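PDB 5FRY: positive phenol-degradative gene regulator from Ralstonia sp. E2, which activates transcription of phenol-degradation genes in response to phenolic compounds sensed by its N-terminal domain, the part present here. Local coordinates for the interface of chains A and B. Residues are numbered along the deposited sequence; one frame, centred on the assembly and turned at random. Chains: chain A/B, Positive phenol-degradative gene regulator.

Contact 1: the interface of chains A and B. Residues chain A 30-31, 38; chain B 106-108, 132-134.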
ATOM      1  N   GLY A  30      -2.441  -1.549 -16.297  1.00 39.21           N
ATOM      2  CA  GLY A  30      -1.530  -1.665 -15.172  1.00 35.27           C
ATOM      3  C   GLY A  30      -1.855  -0.582 -14.161  1.00 37.10           C
ATOM      4  O   GLY A  30      -0.996  -0.108 -13.419  1.00 36.45           O
ATOM      5  N   SER A  31      -3.111  -0.165 -14.136  1.00 38.65           N
ATOM      6  CA  SER A  31      -3.480   0.931 -13.258  1.00 32.63           C
ATOM      7  C   SER A  31      -4.769   0.609 -12.516  1.00 35.08           C
ATOM      8  O   SER A  31      -5.496  -0.310 -12.893  1.00 38.21           O
ATOM      9  CB  SER A  31      -3.623   2.238 -14.052  1.00 37.10           C
ATOM     10  OG  SER A  31      -4.867   2.286 -14.722  1.00 41.73           O
ATOM     11  N   ARG A  38      -4.975   7.597  -8.122  1.00 26.80           N
ATOM     12  CA  ARG A  38      -4.445   6.323  -8.557  1.00 29.29           C
ATOM     13  C   ARG A  38      -4.157   5.501  -7.310  1.00 27.32           C
ATOM     14  O   ARG A  38      -3.712   6.043  -6.295  1.00 25.49           O
ATOM     15  CB  ARG A  38      -3.198   6.519  -9.407  1.00 32.62           C
ATOM     16  CG  ARG A  38      -2.764   5.279 -10.152  1.00 32.17           C
ATOM     17  CD  ARG A  38      -1.370   5.425 -10.764  1.00 29.66           C
ATOM     18  NE  ARG A  38      -0.919   4.129 -11.245  1.00 33.43           N
ATOM     19  CZ  ARG A  38       0.105   3.921 -12.058  1.00 32.99           C
ATOM     20  NH1 ARG A  38       0.838   4.942 -12.509  1.00 29.14           N
ATOM     21  NH2 ARG A  38       0.396   2.677 -12.425  1.00 32.95           N
TER
ATOM     22  N   GLY B 106      -1.697  -2.911 -10.183  1.00 28.91           N
ATOM     23  CA  GLY B 106      -1.754  -1.514 -10.583  1.00 29.70           C
ATOM     24  C   GLY B 106      -0.451  -0.792 -10.317  1.00 27.70           C
ATOM     25  O   GLY B 106      -0.385   0.440 -10.308  1.00 26.10           O
ATOM     26  N   VAL B 107       0.610  -1.572 -10.174  1.00 29.40           N
ATOM     27  CA  VAL B 107       1.914  -1.020  -9.865  1.00 29.52           C
ATOM     28  C   VAL B 107       2.563  -0.459 -11.133  1.00 31.26           C
ATOM     29  O   VAL B 107       3.089   0.658 -11.142  1.00 34.65           O
ATOM     30  CB  VAL B 107       2.803  -2.093  -9.211  1.00 28.22           C
ATOM     31  CG1 VAL B 107       4.255  -1.731  -9.318  1.00 27.95           C
ATOM     32  CG2 VAL B 107       2.392  -2.333  -7.715  1.00 24.72           C
ATOM     33  N   VAL B 108       2.441  -1.208 -12.222  1.00 30.49           N
ATOM     34  CA  VAL B 108       3.113  -0.897 -13.482  1.00 26.75           C
ATOM     35  C   VAL B 108       2.496  -1.767 -14.583  1.00 33.98           C
ATOM     36  O   VAL B 108       1.933  -2.829 -14.301  1.00 31.77           O
ATOM     37  CB  VAL B 108       4.627  -1.156 -13.383  1.00 32.14           C
ATOM     38  CG1 VAL B 108       4.873  -2.618 -13.100  1.00 28.85           C
ATOM     39  CG2 VAL B 108       5.359  -0.712 -14.639  1.00 30.58           C
ATOM     40  N   ASP B 132       4.080   3.322 -17.372  1.00 31.51           N
ATOM     41  CA  ASP B 132       3.178   3.895 -16.404  1.00 34.84           C
ATOM     42  C   ASP B 132       3.577   3.446 -15.001  1.00 31.91           C
ATOM     43  O   ASP B 132       2.729   3.295 -14.140  1.00 32.48           O
ATOM     44  CB  ASP B 132       1.729   3.497 -16.719  1.00 34.36           C
ATOM     45  CG  ASP B 132       0.696   4.287 -15.886  1.00 37.60           C
ATOM     46  OD1 ASP B 132       0.887   5.491 -15.657  1.00 34.34           O
ATOM     47  OD2 ASP B 132      -0.316   3.698 -15.457  1.00 43.09           O
ATOM     48  N   SER B 133       4.867   3.206 -14.789  1.00 29.79           N
ATOM     49  CA  SER B 133       5.375   2.931 -13.443  1.00 35.58           C
ATOM     50  C   SER B 133       4.827   3.939 -12.428  1.00 34.19           C
ATOM     51  O   SER B 133       5.065   5.152 -12.559  1.00 36.06           O
ATOM     52  CB  SER B 133       6.900   2.963 -13.434  1.00 31.64           C
ATOM     53  OG  SER B 133       7.439   1.874 -14.172  1.00 35.91           O
ATOM     54  N   PHE B 134       4.097   3.456 -11.420  1.00 29.63           N
ATOM     55  CA  PHE B 134       3.496   4.366 -10.448  1.00 32.88           C
ATOM     56  C   PHE B 134       4.587   5.025  -9.637  1.00 37.77           C
ATOM     57  O   PHE B 134       4.436   6.166  -9.220  1.00 32.82           O
ATOM     58  CB  PHE B 134       2.501   3.648  -9.519  1.00 29.58           C
ATOM     59  CG  PHE B 134       3.124   3.094  -8.263  1.00 26.47           C
ATOM     60  CD1 PHE B 134       3.273   3.885  -7.134  1.00 29.29           C
ATOM     61  CD2 PHE B 134       3.551   1.780  -8.216  1.00 35.87           C
ATOM     62  CE1 PHE B 134       3.869   3.373  -5.990  1.00 29.44           C
ATOM     63  CE2 PHE B 134       4.129   1.263  -7.080  1.00 29.97           C
ATOM     64  CZ  PHE B 134       4.280   2.078  -5.952  1.00 32.65           C
TER
HETATM   65  O   HOH W   1      -2.560   2.142 -10.350  1.00 29.16           O

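Contact 2: the interface of chains A and B. Residues chain A 34, 37, 39, 74, 77-78, 105; chain B 41, 43.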
ATOM      1  N   LEU A  34      -9.345   5.290  -7.973  1.00 29.64           N
ATOM      2  CA  LEU A  34     -10.486   5.438  -7.080  1.00 29.50           C
ATOM      3  C   LEU A  34     -10.870   6.895  -7.129  1.00 28.61           C
ATOM      4  O   LEU A  34     -10.138   7.738  -6.632  1.00 31.96           O
ATOM      5  CB  LEU A  34     -10.141   5.000  -5.660  1.00 26.23           C
ATOM      6  CG  LEU A  34     -11.187   5.232  -4.566  1.00 34.66           C
ATOM      7  CD1 LEU A  34     -12.473   4.511  -4.888  1.00 31.67           C
ATOM      8  CD2 LEU A  34     -10.646   4.754  -3.233  1.00 37.48           C
ATOM      9  N   GLN A  37      -7.900   9.429  -7.901  1.00 29.41           N
ATOM     10  CA  GLN A  37      -6.649   9.074  -7.244  1.00 28.73           C
ATOM     11  C   GLN A  37      -6.229   7.698  -7.721  1.00 29.47           C
ATOM     12  O   GLN A  37      -7.019   6.745  -7.706  1.00 28.63           O
ATOM     13  CB  GLN A  37      -6.790   9.066  -5.727  1.00 28.81           C
ATOM     14  CG  GLN A  37      -6.964  10.430  -5.096  1.00 30.18           C
ATOM     15  CD  GLN A  37      -5.847  11.405  -5.446  1.00 35.53           C
ATOM     16  OE1 GLN A  37      -4.689  11.027  -5.574  1.00 33.95           O
ATOM     17  NE2 GLN A  37      -6.205  12.673  -5.616  1.00 38.18           N
ATOM     18  N   MET A  39      -4.467   4.212  -7.376  1.00 31.09           N
ATOM     19  CA  MET A  39      -4.261   3.283  -6.256  1.00 25.35           C
ATOM     20  C   MET A  39      -3.321   2.134  -6.653  1.00 21.31           C
ATOM     21  O   MET A  39      -3.184   1.803  -7.831  1.00 26.90           O
ATOM     22  CB  MET A  39      -5.593   2.685  -5.786  1.00 23.98           C
ATOM     23  CG  MET A  39      -6.759   3.691  -5.652  1.00 25.23           C
ATOM     24  SD  MET A  39      -6.543   4.850  -4.302  1.00 26.33           S
ATOM     25  CE  MET A  39      -6.980   3.770  -2.948  1.00 23.08           C
ATOM     26  N   SER A  74      -4.374   9.609   3.006  1.00 25.47           N
ATOM     27  CA  SER A  74      -5.418   8.797   2.389  1.00 25.50           C
ATOM     28  C   SER A  74      -6.847   9.295   2.676  1.00 28.62           C
ATOM     29  O   SER A  74      -7.668   9.402   1.755  1.00 26.83           O
ATOM     30  CB  SER A  74      -5.283   7.337   2.844  1.00 25.88           C
ATOM     31  OG  SER A  74      -4.298   6.677   2.082  1.00 28.40           O
ATOM     32  N   ARG A  77      -7.769  12.486   0.792  1.00 25.06           N
ATOM     33  CA  ARG A  77      -8.063  12.306  -0.619  1.00 23.10           C
ATOM     34  C   ARG A  77      -9.452  11.693  -0.838  1.00 27.59           C
ATOM     35  O   ARG A  77     -10.127  12.027  -1.815  1.00 26.46           O
ATOM     36  CB  ARG A  77      -7.005  11.441  -1.306  1.00 23.63           C
ATOM     37  CG  ARG A  77      -5.621  12.066  -1.363  1.00 30.07           C
ATOM     38  CD  ARG A  77      -5.641  13.474  -1.929  1.00 36.36           C
ATOM     39  NE  ARG A  77      -4.307  13.826  -2.424  1.00 44.56           N
ATOM     40  CZ  ARG A  77      -4.023  14.911  -3.138  1.00 46.44           C
ATOM     41  NH1 ARG A  77      -4.979  15.780  -3.455  1.00 45.96           N
ATOM     42  NH2 ARG A  77      -2.775  15.125  -3.535  1.00 45.83           N
ATOM     43  N   ASP A  78      -9.878  10.796   0.053  1.00 22.88           N
ATOM     44  CA  ASP A  78     -11.180  10.139  -0.084  1.00 26.21           C
ATOM     45  C   ASP A  78     -12.332  11.102   0.258  1.00 30.26           C
ATOM     46  O   ASP A  78     -13.417  11.029  -0.349  1.00 30.79           O
ATOM     47  CB  ASP A  78     -11.239   8.870   0.794  1.00 28.88           C
ATOM     48  CG  ASP A  78     -10.446   7.719   0.199  1.00 25.53           C
ATOM     49  OD1 ASP A  78      -9.947   7.854  -0.939  1.00 25.39           O
ATOM     50  OD2 ASP A  78     -10.321   6.678   0.857  1.00 26.29           O
ATOM     51  N   GLU A 105     -11.461  -0.389   0.471  1.00 32.56           N
ATOM     52  CA  GLU A 105     -10.012  -0.427   0.372  1.00 32.01           C
ATOM     53  C   GLU A 105      -9.421  -1.622   1.124  1.00 29.57           C
ATOM     54  O   GLU A 105      -8.202  -1.819   1.126  1.00 26.88           O
ATOM     55  CB  GLU A 105      -9.422   0.907   0.880  1.00 28.26           C
ATOM     56  CG  GLU A 105      -9.672   2.038  -0.107  1.00 26.49           C
ATOM     57  CD  GLU A 105      -9.541   3.432   0.458  1.00 27.54           C
ATOM     58  OE1 GLU A 105      -8.939   3.663   1.549  1.00 25.77           O
ATOM     59  OE2 GLU A 105     -10.083   4.331  -0.205  1.00 27.62           O
TER
ATOM     60  N   LEU B  41      -6.030  -1.546  -0.776  1.00 26.45           N
ATOM     61  CA  LEU B  41      -5.926  -0.548  -1.819  1.00 24.58           C
ATOM     62  C   LEU B  41      -5.359   0.687  -1.160  1.00 22.60           C
ATOM     63  O   LEU B  41      -5.946   1.186  -0.204  1.00 23.34           O
ATOM     64  CB  LEU B  41      -7.287  -0.259  -2.448  1.00 25.00           C
ATOM     65  CG  LEU B  41      -7.688  -1.268  -3.528  1.00 30.44           C
ATOM     66  CD1 LEU B  41      -9.132  -1.086  -3.903  1.00 30.60           C
ATOM     67  CD2 LEU B  41      -6.782  -1.127  -4.770  1.00 30.65           C
ATOM     68  N   HIS B  43      -3.567   4.633  -1.730  1.00 22.38           N
ATOM     69  CA  HIS B  43      -3.409   5.786  -2.615  1.00 24.63           C
ATOM     70  C   HIS B  43      -1.932   5.970  -2.942  1.00 25.27           C
ATOM     71  O   HIS B  43      -1.109   6.056  -2.027  1.00 28.15           O
ATOM     72  CB  HIS B  43      -3.975   7.036  -1.936  1.00 23.93           C
ATOM     73  CG  HIS B  43      -5.412   6.902  -1.489  1.00 26.00           C
ATOM     74  ND1 HIS B  43      -5.793   6.132  -0.417  1.00 24.66           N
ATOM     75  CD2 HIS B  43      -6.538   7.473  -1.973  1.00 21.96           C
ATOM     76  CE1 HIS B  43      -7.110   6.218  -0.263  1.00 23.58           C
ATOM     77  NE2 HIS B  43      -7.583   7.024  -1.194  1.00 24.23           N
TER
HETATM   78  O   HOH W   2      -6.540   2.793   1.980  1.00 29.04           O

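Contact 1: the interface of chains A and B
With CG turned away from the backbone N (chi1 -167°) and the chain extended from there to NE, the A:Arg38 side chain carries its guanidinium straight from strand 37-43 to B:Asp132. The B:Asp132 side chain adopts a similar first torsion (chi1 -169°), which brings its carboxylate to one side of the arriving group. This is one of two symmetry-related copies of the patch in a two-fold interface between phenol-sensing domains of the XylR/DmpR family, and it illustrates how one arginine can read the backbone of two partner loops.

The guanidinium meets the B:Asp132 backbone end-on. Both terminal nitrogens converge on a single acceptor: NH1 of A:Arg38 donates to the carbonyl O of B:Asp132 at 3.0 Å, and NH2 of A:Arg38 reaches the same O of B:Asp132 at 3.0 Å. That oxygen lies in the guanidinium plane, on the far side of CZ from NE and between the two terminal nitrogens, and this fork restrains the rotation of the group. NH2 of A:Arg38 also donates to the carbonyl O of B:Gly106 at 3.2 Å, tilted from the guanidinium plane, and weakly to A:Gly30 O in its own chain. On the remaining side, NE of A:Arg38 is 2.7 Å from the O of water 1, which in turn lies 2.8 Å from O of B:Gly106, a second tie to the B:Gly106 loop.

The two faces are flanked differently. CB of B:Phe134, at the start of helix 134-143, sits over the centre of one face, 3.5 Å from CZ of A:Arg38, while the B:Phe134 ring stands steeply to the guanidinium. On the other side the B:Asp132 carboxylate lies nearly parallel, 11° apart, displaced toward the NH1/NH2 edge. The salt bridge between NH1 of A:Arg38 and OD1 of B:Asp132, 3.2 Å long, is an oblique charge pairing from that side of the guanidinium plane; the N-H does not point at OD1.

Contact 2: the interface of chains A and B
A symmetric homodimer interface, probably the one by which the sensory domains pair, here joins the two copies of strand 37-43 as antiparallel neighbours and plugs a histidine of one chain into the other. A:Met39 and B:His43 form the beta bridge, and their side chains run side by side in the same direction. The A:Met39 chain bends at chi2 (-69°) and again at its last torsion, folding CE over the centre of the B:His43 imidazole, 3.6 Å from the ring centroid, in a CH-pi contact. The opposite face is covered toward its rim by the carbonyl O of A:Ser74, from helix 60-84.

At the ring edge, NE2 of B:His43 donates to the carboxylate oxygen OD1 of A:Asp78 at 2.5 Å, a very short bond. The acceptor lies close to the ring plane, but the donor comes from above the carboxylate plane, the two planes being 50° apart. This carboxylate, with that of A:Glu105 set almost perpendicular to the ring near CE1, could favour a protonated imidazole. ND1 of B:His43 has the hydroxyl OG of A:Ser74 at 3.0 Å, well off the ring plane, which suggests a bent, weaker hydrogen bond.

Beside the histidine, the backbone N of B:Leu41 donates to O of A:Glu105 at 2.9 Å. Water 2 lies 2.6 Å from the carboxylate OE1 of A:Glu105 and 2.8 Å from O of B:Leu41.

Contact 1 and contact 2 lie about 13 Å apart, measured between the centres of their C-alpha atoms, and both draw on strands 31-34 and 37-43 of chain A. A:Arg38 and A:Met39 are consecutive on the latter strand, so one short stretch serves contact 1 and contact 2 with successive side chains. The loop after helix 97-104 is likewise used in both, through B:Gly106 in contact 1 and A:Glu105 in contact 2. With each contact repeated by the two-fold axis, each strand 37-43 grips the partner through residues 38 and 39 and is itself gripped at residues 41 and 43, which should fix how the sensory domains are oriented.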